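Local structure of SusD homolog (Bacteroides thetaiotaomicron VPI-5482, 3IHV) at residues 31-34 with 35-38; 204-207 with 208-211; 214-217 with 218-221. The protein probably binds glycans at the outer membrane of the bacterium, as other SusD-family lipoproteins do for uptake by a partner transporter. All coordinates share one frame; numbering follows the deposited sequence.

Interaction 1 of 3, residues 31-34 with 35-38; sequences NTLD and AMYG. With EDO (1,2-ethanediol), chain M.
The carbonyl oxygen of L33 takes two backbone N-H groups at once: M36 N at 2.9 Å from L33 O, and G38 N at 3.0 Å from the same oxygen. Both donors stand well out of the carbonyl plane, M36 N by 65°, and they approach from opposite faces. N31 O, two residues earlier in the chain, takes a single donor, Y37 N, at 3.0 Å. The backbone is thus tied by spans of three, five and six residues rather than by a regular series.

The side chain of N31 runs next to Y37, both pointing the same way, with amide and ring planes 72° apart. Its OD1 sits in the ring plane at the edge, 3.4 Å from Y37 CE2; buried there, it has no hydrogen-bond partner in the model. The other branch of the amide is used: N31 ND2 donates to O2 of a bound ethanediol at 3.1 Å, nearly straight at 163°. M36 CG rests 3.9 Å from L33 CB, and beyond it the chain bends twice, at chi2 and chi3, which brings the selenomethionine methyl CE to 3.5 Å from N31 OD1. Farther out, Y37 OH bonds to E130 and D34 forms a salt bridge with R279. The whole is an irregular helical turn with a pi-type widening, packed against helices 75-101 and 107-135 in the helical part of this SusD-family fold.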
ATOM      1  N   ASN A  31      -6.900   1.180 -10.977  1.00  7.30           N
ATOM      2  CA  ASN A  31      -6.164   0.574  -9.886  1.00  7.58           C
ATOM      3  C   ASN A  31      -5.572  -0.795 -10.152  1.00  6.41           C
ATOM      4  O   ASN A  31      -4.603  -1.130  -9.477  1.00  7.54           O
ATOM      5  CB  ASN A  31      -7.030   0.495  -8.609  1.00  7.20           C
ATOM      6  CG  ASN A  31      -7.217   1.851  -7.966  1.00  9.81           C
ATOM      7  OD1 ASN A  31      -6.344   2.723  -8.070  1.00  9.54           O
ATOM      8  ND2 ASN A  31      -8.323   2.019  -7.283  1.00 11.42           N
ATOM      9  N   THR A  32      -6.153  -1.557 -11.075  1.00  6.93           N
ATOM     10  CA  THR A  32      -5.714  -2.934 -11.348  1.00  7.56           C
ATOM     11  C   THR A  32      -4.556  -3.009 -12.327  1.00  7.73           C
ATOM     12  O   THR A  32      -4.052  -4.092 -12.587  1.00  8.61           O
ATOM     13  CB  THR A  32      -6.874  -3.844 -11.833  1.00  8.01           C
ATOM     14  OG1 THR A  32      -7.428  -3.324 -13.045  1.00 10.95           O
ATOM     15  CG2 THR A  32      -7.954  -3.975 -10.730  1.00  8.92           C
ATOM     16  N   LEU A  33      -4.181  -1.878 -12.912  1.00  9.00           N
ATOM     17  CA  LEU A  33      -3.021  -1.844 -13.807  1.00  9.06           C
ATOM     18  C   LEU A  33      -1.737  -2.300 -13.105  1.00  8.42           C
ATOM     19  O   LEU A  33      -1.504  -2.031 -11.933  1.00  8.57           O
ATOM     20  CB  LEU A  33      -2.805  -0.444 -14.362  1.00  9.05           C
ATOM     21  CG  LEU A  33      -3.828   0.059 -15.406  1.00  8.52           C
ATOM     22  CD1 LEU A  33      -3.685   1.545 -15.524  1.00  9.70           C
ATOM     23  CD2 LEU A  33      -3.699  -0.600 -16.794  1.00 10.46           C
ATOM     24  N   ASP A  34      -0.872  -2.921 -13.898  1.00  8.15           N
ATOM     25  CA  ASP A  34       0.418  -3.369 -13.438  1.00  8.73           C
ATOM     26  C   ASP A  34       1.193  -2.169 -12.869  1.00  8.84           C
ATOM     27  O   ASP A  34       1.820  -2.261 -11.819  1.00  8.76           O
ATOM     28  CB  ASP A  34       1.132  -4.014 -14.639  1.00 10.23           C
ATOM     29  CG  ASP A  34       2.237  -5.003 -14.250  1.00 14.72           C
ATOM     30  OD1 ASP A  34       1.992  -5.927 -13.453  1.00 14.64           O
ATOM     31  OD2 ASP A  34       3.348  -4.877 -14.806  1.00 18.99           O
ATOM     32  N   ALA A  35       1.094  -1.018 -13.542  1.00  7.87           N
ATOM     33  CA  ALA A  35       1.767   0.199 -13.114  1.00  8.06           C
ATOM     34  C   ALA A  35       1.136   0.885 -11.908  1.00  7.64           C
ATOM     35  O   ALA A  35       1.667   1.867 -11.382  1.00  9.35           O
ATOM     36  CB  ALA A  35       1.849   1.199 -14.312  1.00  8.01           C
HETATM   37  N   MSE A  36      -0.034   0.408 -11.504  1.00  7.52           N
HETATM   38  CA  MSE A  36      -0.748   0.838 -10.312  1.00  7.72           C
HETATM   39  C   MSE A  36      -0.615  -0.304  -9.282  1.00  8.25           C
HETATM   40  O   MSE A  36       0.512  -0.715  -8.999  1.00  8.30           O
HETATM   41  CB  MSE A  36      -2.202   1.187 -10.660  1.00  7.40           C
HETATM   42  CG  MSE A  36      -2.320   2.321 -11.647  1.00  5.08           C
HETATM   43 SE   MSE A  36      -1.981   4.062 -10.857  0.75  4.86          SE
HETATM   44  CE  MSE A  36      -3.567   4.205  -9.707  1.00  7.43           C
ATOM     45  N   TYR A  37      -1.712  -0.863  -8.760  1.00  8.49           N
ATOM     46  CA  TYR A  37      -1.580  -1.816  -7.645  1.00  8.23           C
ATOM     47  C   TYR A  37      -1.336  -3.261  -8.048  1.00  8.32           C
ATOM     48  O   TYR A  37      -1.155  -4.110  -7.180  1.00  7.92           O
ATOM     49  CB  TYR A  37      -2.758  -1.632  -6.650  1.00  8.68           C
ATOM     50  CG  TYR A  37      -2.786  -0.212  -6.124  1.00  7.95           C
ATOM     51  CD1 TYR A  37      -1.939   0.164  -5.118  1.00  6.25           C
ATOM     52  CD2 TYR A  37      -3.603   0.763  -6.704  1.00  7.70           C
ATOM     53  CE1 TYR A  37      -1.889   1.482  -4.672  1.00  8.95           C
ATOM     54  CE2 TYR A  37      -3.575   2.082  -6.248  1.00  8.82           C
ATOM     55  CZ  TYR A  37      -2.717   2.432  -5.261  1.00  9.18           C
ATOM     56  OH  TYR A  37      -2.674   3.747  -4.846  1.00  8.76           O
ATOM     57  N   GLY A  38      -1.347  -3.567  -9.351  1.00  7.76           N
ATOM     58  CA  GLY A  38      -1.037  -4.916  -9.763  1.00  7.51           C
ATOM     59  C   GLY A  38       0.420  -5.273  -9.452  1.00  8.19           C
ATOM     60  O   GLY A  38       0.731  -6.455  -9.236  1.00  7.07           O
TER
HETATM   61  C1  EDO M  22     -10.589  -2.941  -8.039  1.00 18.98           C
HETATM   62  O1  EDO M  22     -11.066  -3.197  -6.728  1.00 16.84           O
HETATM   63  C2  EDO M  22     -10.520  -1.453  -8.323  1.00 21.32           C
HETATM   64  O2  EDO M  22      -9.922  -0.655  -7.292  1.00 19.03           O

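Interaction 2 of 3, residues 204-207 with 208-211; sequences KVYA and TWAG
T208 meets K204, and W209 meets Y206, in the last turns of helix 195-210, one of the helices of the TPR-like part of the SusD fold. In T208, CB is 3.5 Å from K204 O, and OG1 sits beside the backbone N (chi1 -52°), which lets the hydroxyl donate to K204 O at 2.8 Å. That oxygen also accepts the ordinary helical bond from T208 N, and the two donors arrive from opposite faces of its plane. A buried hydroxyl is thereby satisfied within its own helix.

W209 can be followed outward in the same manner. Its CB touches V205 O, the acceptor of W209 N at 2.9 Å. With CG anti to the backbone N (chi1 -166°), the indole projects outward from the helix, alongside the Y206 ring, the two side chains pointing the same way. CE3 comes near the plane of the phenol ring at its edge, and CZ3, farther along the six-membered ring, is 4.0 Å from Y206 CE1. Outside the turn, Y163 stacks on the indole and K219 makes a cation-pi contact with it, while Y206 OH bonds to E167. K204 extends from the helix to a salt bridge with D399.

At the end of the helix the pattern changes. A210 N still bonds to Y206 O, but G211 N makes a weak bond to A207 O at 3.2 Å and a shorter one, 2.9 Å, to T208 O.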
ATOM      1  N   LYS A 204      -4.561   9.547   6.808  1.00  7.29           N
ATOM      2  CA  LYS A 204      -3.198   9.277   6.305  1.00  6.86           C
ATOM      3  C   LYS A 204      -2.621  10.459   5.513  1.00  7.46           C
ATOM      4  O   LYS A 204      -1.454  10.757   5.600  1.00  6.80           O
ATOM      5  CB  LYS A 204      -3.115   7.979   5.528  1.00  6.93           C
ATOM      6  CG  LYS A 204      -1.707   7.630   4.994  1.00  7.15           C
ATOM      7  CD  LYS A 204      -1.644   6.246   4.375  1.00 10.01           C
ATOM      8  CE  LYS A 204      -1.546   5.184   5.446  1.00  9.69           C
ATOM      9  NZ  LYS A 204      -1.237   3.847   4.904  1.00  9.58           N
ATOM     10  N   VAL A 205      -3.472  11.104   4.733  1.00  7.15           N
ATOM     11  CA  VAL A 205      -3.084  12.315   3.988  1.00  7.22           C
ATOM     12  C   VAL A 205      -2.663  13.397   4.923  1.00  6.63           C
ATOM     13  O   VAL A 205      -1.602  13.990   4.747  1.00  6.46           O
ATOM     14  CB  VAL A 205      -4.273  12.770   3.089  1.00  5.99           C
ATOM     15  CG1 VAL A 205      -4.100  14.229   2.567  1.00  7.06           C
ATOM     16  CG2 VAL A 205      -4.518  11.744   1.967  1.00  6.91           C
ATOM     17  N   TYR A 206      -3.468  13.674   5.957  1.00  7.03           N
ATOM     18  CA  TYR A 206      -3.069  14.688   6.911  1.00  5.92           C
ATOM     19  C   TYR A 206      -1.788  14.338   7.649  1.00  6.74           C
ATOM     20  O   TYR A 206      -0.948  15.220   7.861  1.00  5.97           O
ATOM     21  CB  TYR A 206      -4.150  14.952   7.958  1.00  6.05           C
ATOM     22  CG  TYR A 206      -5.379  15.715   7.480  1.00  5.53           C
ATOM     23  CD1 TYR A 206      -5.250  16.926   6.794  1.00  5.95           C
ATOM     24  CD2 TYR A 206      -6.634  15.345   7.892  1.00  4.99           C
ATOM     25  CE1 TYR A 206      -6.385  17.649   6.379  1.00  5.12           C
ATOM     26  CE2 TYR A 206      -7.767  16.078   7.540  1.00  5.58           C
ATOM     27  CZ  TYR A 206      -7.635  17.248   6.814  1.00  6.19           C
ATOM     28  OH  TYR A 206      -8.753  17.969   6.445  1.00  7.08           O
ATOM     29  N   ALA A 207      -1.644  13.080   8.064  1.00  6.42           N
ATOM     30  CA  ALA A 207      -0.414  12.670   8.773  1.00  6.82           C
ATOM     31  C   ALA A 207       0.831  12.890   7.886  1.00  7.36           C
ATOM     32  O   ALA A 207       1.869  13.337   8.367  1.00  8.47           O
ATOM     33  CB  ALA A 207      -0.516  11.177   9.206  1.00  6.94           C
ATOM     34  N   THR A 208       0.710  12.589   6.601  1.00  7.48           N
ATOM     35  CA  THR A 208       1.848  12.696   5.663  1.00  7.30           C
ATOM     36  C   THR A 208       2.163  14.189   5.429  1.00  7.66           C
ATOM     37  O   THR A 208       3.325  14.605   5.441  1.00  7.65           O
ATOM     38  CB  THR A 208       1.587  11.931   4.356  1.00  8.21           C
ATOM     39  OG1 THR A 208       1.189  10.561   4.639  1.00  7.29           O
ATOM     40  CG2 THR A 208       2.834  11.983   3.428  1.00  5.86           C
ATOM     41  N   TRP A 209       1.111  14.997   5.252  1.00  7.63           N
ATOM     42  CA  TRP A 209       1.212  16.440   5.084  1.00  6.44           C
ATOM     43  C   TRP A 209       1.940  17.081   6.254  1.00  6.64           C
ATOM     44  O   TRP A 209       2.717  18.044   6.067  1.00  7.04           O
ATOM     45  CB  TRP A 209      -0.201  16.992   4.944  1.00  6.70           C
ATOM     46  CG  TRP A 209      -0.392  18.359   4.451  1.00  7.70           C
ATOM     47  CD1 TRP A 209       0.515  19.391   4.345  1.00  8.93           C
ATOM     48  CD2 TRP A 209      -1.652  18.901   4.094  1.00  8.29           C
ATOM     49  NE1 TRP A 209      -0.108  20.520   3.851  1.00  8.51           N
ATOM     50  CE2 TRP A 209      -1.445  20.243   3.712  1.00  6.79           C
ATOM     51  CE3 TRP A 209      -2.944  18.370   4.040  1.00  7.96           C
ATOM     52  CZ2 TRP A 209      -2.493  21.065   3.280  1.00  8.80           C
ATOM     53  CZ3 TRP A 209      -3.983  19.196   3.597  1.00  8.19           C
ATOM     54  CH2 TRP A 209      -3.743  20.513   3.227  1.00  8.83           C
ATOM     55  N   ALA A 210       1.726  16.535   7.464  1.00  5.82           N
ATOM     56  CA  ALA A 210       2.404  16.986   8.670  1.00  6.34           C
ATOM     57  C   ALA A 210       3.876  16.582   8.726  1.00  6.17           C
ATOM     58  O   ALA A 210       4.658  17.207   9.437  1.00  8.44           O
ATOM     59  CB  ALA A 210       1.690  16.435   9.916  1.00  5.80           C
ATOM     60  N   GLY A 211       4.231  15.523   8.013  1.00  6.62           N
ATOM     61  CA  GLY A 211       5.596  15.032   7.972  1.00  5.65           C
ATOM     62  C   GLY A 211       6.382  15.601   6.821  1.00  6.45           C
ATOM     63  O   GLY A 211       5.994  16.583   6.168  1.00  6.51           O
TER

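Interaction 3 of 3, residues 214-217 with 218-221; sequences VKDE and SKWE. With EDO (1,2-ethanediol), chain H.
The indole of W220 meets E217 obliquely, its CD1 3.4 Å from E217 O, while the rest of the ring system packs on A210 of the preceding helix and on helix 397-412. The other flat group is the D216 carboxylate, and one of its oxygens takes two donors: S218 N and S218 OG reach OD1 from the same face, the hydroxyl 38° out of the carboxylate plane. The bond from S218 N is a capping bond, made where D216 opens a type I turn, D216 to K219, that leads into helix 219-232. The bond from S218 OG to D216 OD1 is short at 2.6 Å, and S218 N follows at 3.1 Å. D216 CG lies anti to its own N (chi1 -178°), a setting that brings OD1 to S218 N and OG. The turn itself is closed by K219 N donating to D216 O at 3.0 Å.

K219 bends at chi2 (-51°) and passes obliquely across D216, bringing its CE within 3.3 Å of D216 OD2. The ammonium lies farther off, 4.2 Å from D216 OD2, so the opposite charges are near without forming a salt bridge. K219 NZ instead donates to O2 of a bound ethanediol, which also bonds to E167. On the E217 carbonyl, a weak bond from W220 N is joined by a water that donates to E217 O at 2.8 Å and accepts from E221 N.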
ATOM      1  N   VAL A 214       6.638  18.404   3.447  1.00  7.73           N
ATOM      2  CA  VAL A 214       5.871  19.653   3.639  1.00  8.74           C
ATOM      3  C   VAL A 214       5.964  20.187   5.060  1.00  9.57           C
ATOM      4  O   VAL A 214       6.169  21.409   5.289  1.00  8.79           O
ATOM      5  CB  VAL A 214       4.419  19.470   3.150  1.00  9.34           C
ATOM      6  CG1 VAL A 214       3.681  20.773   3.364  1.00  9.13           C
ATOM      7  CG2 VAL A 214       4.406  19.067   1.658  1.00  9.35           C
ATOM      8  N   LYS A 215       5.843  19.261   6.007  1.00 10.22           N
ATOM      9  CA  LYS A 215       5.998  19.570   7.430  1.00 11.23           C
ATOM     10  C   LYS A 215       5.059  20.653   7.933  1.00 10.63           C
ATOM     11  O   LYS A 215       5.473  21.587   8.629  1.00 11.63           O
ATOM     12  CB  LYS A 215       7.444  19.953   7.767  1.00 11.25           C
ATOM     13  CG  LYS A 215       8.436  18.845   7.587  1.00 14.29           C
ATOM     14  CD  LYS A 215       8.235  17.780   8.682  1.00 16.75           C
ATOM     15  N   ASP A 216       3.799  20.522   7.579  1.00 10.47           N
ATOM     16  CA  ASP A 216       2.792  21.431   8.090  1.00 10.29           C
ATOM     17  C   ASP A 216       2.322  20.775   9.392  1.00 10.29           C
ATOM     18  O   ASP A 216       1.405  19.954   9.404  1.00  9.26           O
ATOM     19  CB  ASP A 216       1.623  21.602   7.133  1.00  9.95           C
ATOM     20  CG  ASP A 216       0.599  22.580   7.661  1.00 11.05           C
ATOM     21  OD1 ASP A 216       0.599  22.883   8.898  1.00 10.35           O
ATOM     22  OD2 ASP A 216      -0.204  23.075   6.849  1.00 10.88           O
ATOM     23  N   GLU A 217       2.947  21.155  10.486  1.00 10.42           N
ATOM     24  CA  GLU A 217       2.670  20.495  11.775  1.00 11.55           C
ATOM     25  C   GLU A 217       1.248  20.657  12.311  1.00 10.59           C
ATOM     26  O   GLU A 217       0.824  19.861  13.162  1.00  9.62           O
ATOM     27  CB  GLU A 217       3.785  20.852  12.787  1.00 12.64           C
ATOM     28  CG  GLU A 217       4.988  20.009  12.403  1.00 17.43           C
ATOM     29  CD  GLU A 217       6.266  20.278  13.135  1.00 24.35           C
ATOM     30  OE1 GLU A 217       6.393  21.259  13.908  1.00 26.99           O
ATOM     31  OE2 GLU A 217       7.176  19.462  12.874  1.00 29.96           O
ATOM     32  N   SER A 218       0.489  21.622  11.769  1.00 10.21           N
ATOM     33  CA  SER A 218      -0.921  21.806  12.131  1.00  9.21           C
ATOM     34  C   SER A 218      -1.777  20.629  11.692  1.00  8.74           C
ATOM     35  O   SER A 218      -2.876  20.414  12.226  1.00  7.94           O
ATOM     36  CB  SER A 218      -1.498  23.108  11.513  1.00 11.19           C
ATOM     37  OG  SER A 218      -1.674  23.028  10.100  1.00 10.25           O
ATOM     38  N   LYS A 219      -1.281  19.843  10.744  1.00  7.11           N
ATOM     39  CA  LYS A 219      -2.068  18.728  10.229  1.00  6.64           C
ATOM     40  C   LYS A 219      -2.115  17.503  11.135  1.00  7.31           C
ATOM     41  O   LYS A 219      -2.922  16.587  10.892  1.00  7.29           O
ATOM     42  CB  LYS A 219      -1.637  18.387   8.799  1.00  6.45           C
ATOM     43  CG  LYS A 219      -1.761  19.561   7.791  1.00  6.16           C
ATOM     44  CD  LYS A 219      -3.115  20.246   7.792  1.00  8.98           C
ATOM     45  CE  LYS A 219      -3.125  21.497   6.864  1.00 10.12           C
ATOM     46  NZ  LYS A 219      -4.318  22.361   6.904  1.00 10.61           N
ATOM     47  N   TRP A 220      -1.258  17.438  12.159  1.00  7.89           N
ATOM     48  CA  TRP A 220      -1.353  16.324  13.095  1.00  6.88           C
ATOM     49  C   TRP A 220      -2.705  16.361  13.804  1.00  7.24           C
ATOM     50  O   TRP A 220      -3.390  15.332  13.969  1.00  8.03           O
ATOM     51  CB  TRP A 220      -0.231  16.363  14.111  1.00  6.50           C
ATOM     52  CG  TRP A 220       1.159  16.029  13.587  1.00  4.65           C
ATOM     53  CD1 TRP A 220       2.236  16.852  13.588  1.00  6.14           C
ATOM     54  CD2 TRP A 220       1.608  14.789  13.065  1.00  5.47           C
ATOM     55  NE1 TRP A 220       3.320  16.212  13.094  1.00  4.57           N
ATOM     56  CE2 TRP A 220       2.960  14.940  12.747  1.00  6.78           C
ATOM     57  CE3 TRP A 220       0.997  13.577  12.809  1.00  7.56           C
ATOM     58  CZ2 TRP A 220       3.715  13.925  12.217  1.00  5.35           C
ATOM     59  CZ3 TRP A 220       1.750  12.558  12.248  1.00  6.37           C
ATOM     60  CH2 TRP A 220       3.090  12.736  11.956  1.00  6.60           C
ATOM     61  N   GLU A 221      -3.090  17.541  14.238  1.00  6.55           N
ATOM     62  CA  GLU A 221      -4.387  17.728  14.847  1.00  8.15           C
ATOM     63  C   GLU A 221      -5.501  17.336  13.875  1.00  7.92           C
ATOM     64  O   GLU A 221      -6.452  16.701  14.272  1.00  7.79           O
ATOM     65  CB  GLU A 221      -4.550  19.181  15.281  1.00  7.84           C
ATOM     66  CG  GLU A 221      -5.943  19.519  15.772  1.00 10.31           C
ATOM     67  CD  GLU A 221      -6.071  20.930  16.240  1.00 11.66           C
ATOM     68  OE1 GLU A 221      -5.071  21.691  16.210  1.00 11.08           O
ATOM     69  OE2 GLU A 221      -7.190  21.260  16.658  1.00 13.65           O
TER
HETATM   70  C1  EDO H  14      -8.522  21.576   8.621  1.00 26.51           C
HETATM   71  O1  EDO H  14      -8.160  22.944   8.851  1.00 33.38           O
HETATM   72  C2  EDO H  14      -7.238  20.861   8.294  1.00 22.80           C
HETATM   73  O2  EDO H  14      -6.857  21.278   6.996  1.00 21.82           O
HETATM   74  O   HOH W   1      -1.217  19.585  14.990  1.00  9.10           O

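Overall arrangement
Interactions 2 and 3 are neighbours, their centres about 7 Å apart, and together they join helix 195-210 to the start of helix 219-232. W209 O and D216 N, 3.1 Å apart, probably bond across the boundary, and Y206 O packs 3.4 Å from K219 CB. Interaction 1 stands apart, its centre about 24 Å from that of interaction 2 and 30 Å from that of interaction 3, where the loop after helix 17-29 runs into the short helix 34-38. The chemistry differs with place in the fold. Interaction 2, wholly buried, joins aromatic packing to regular helical bonds; partly buried interaction 1 has one carbonyl shared by two donors, beside a partnerless amide oxygen; interaction 3, at the surface, uses a carboxylate cap and water.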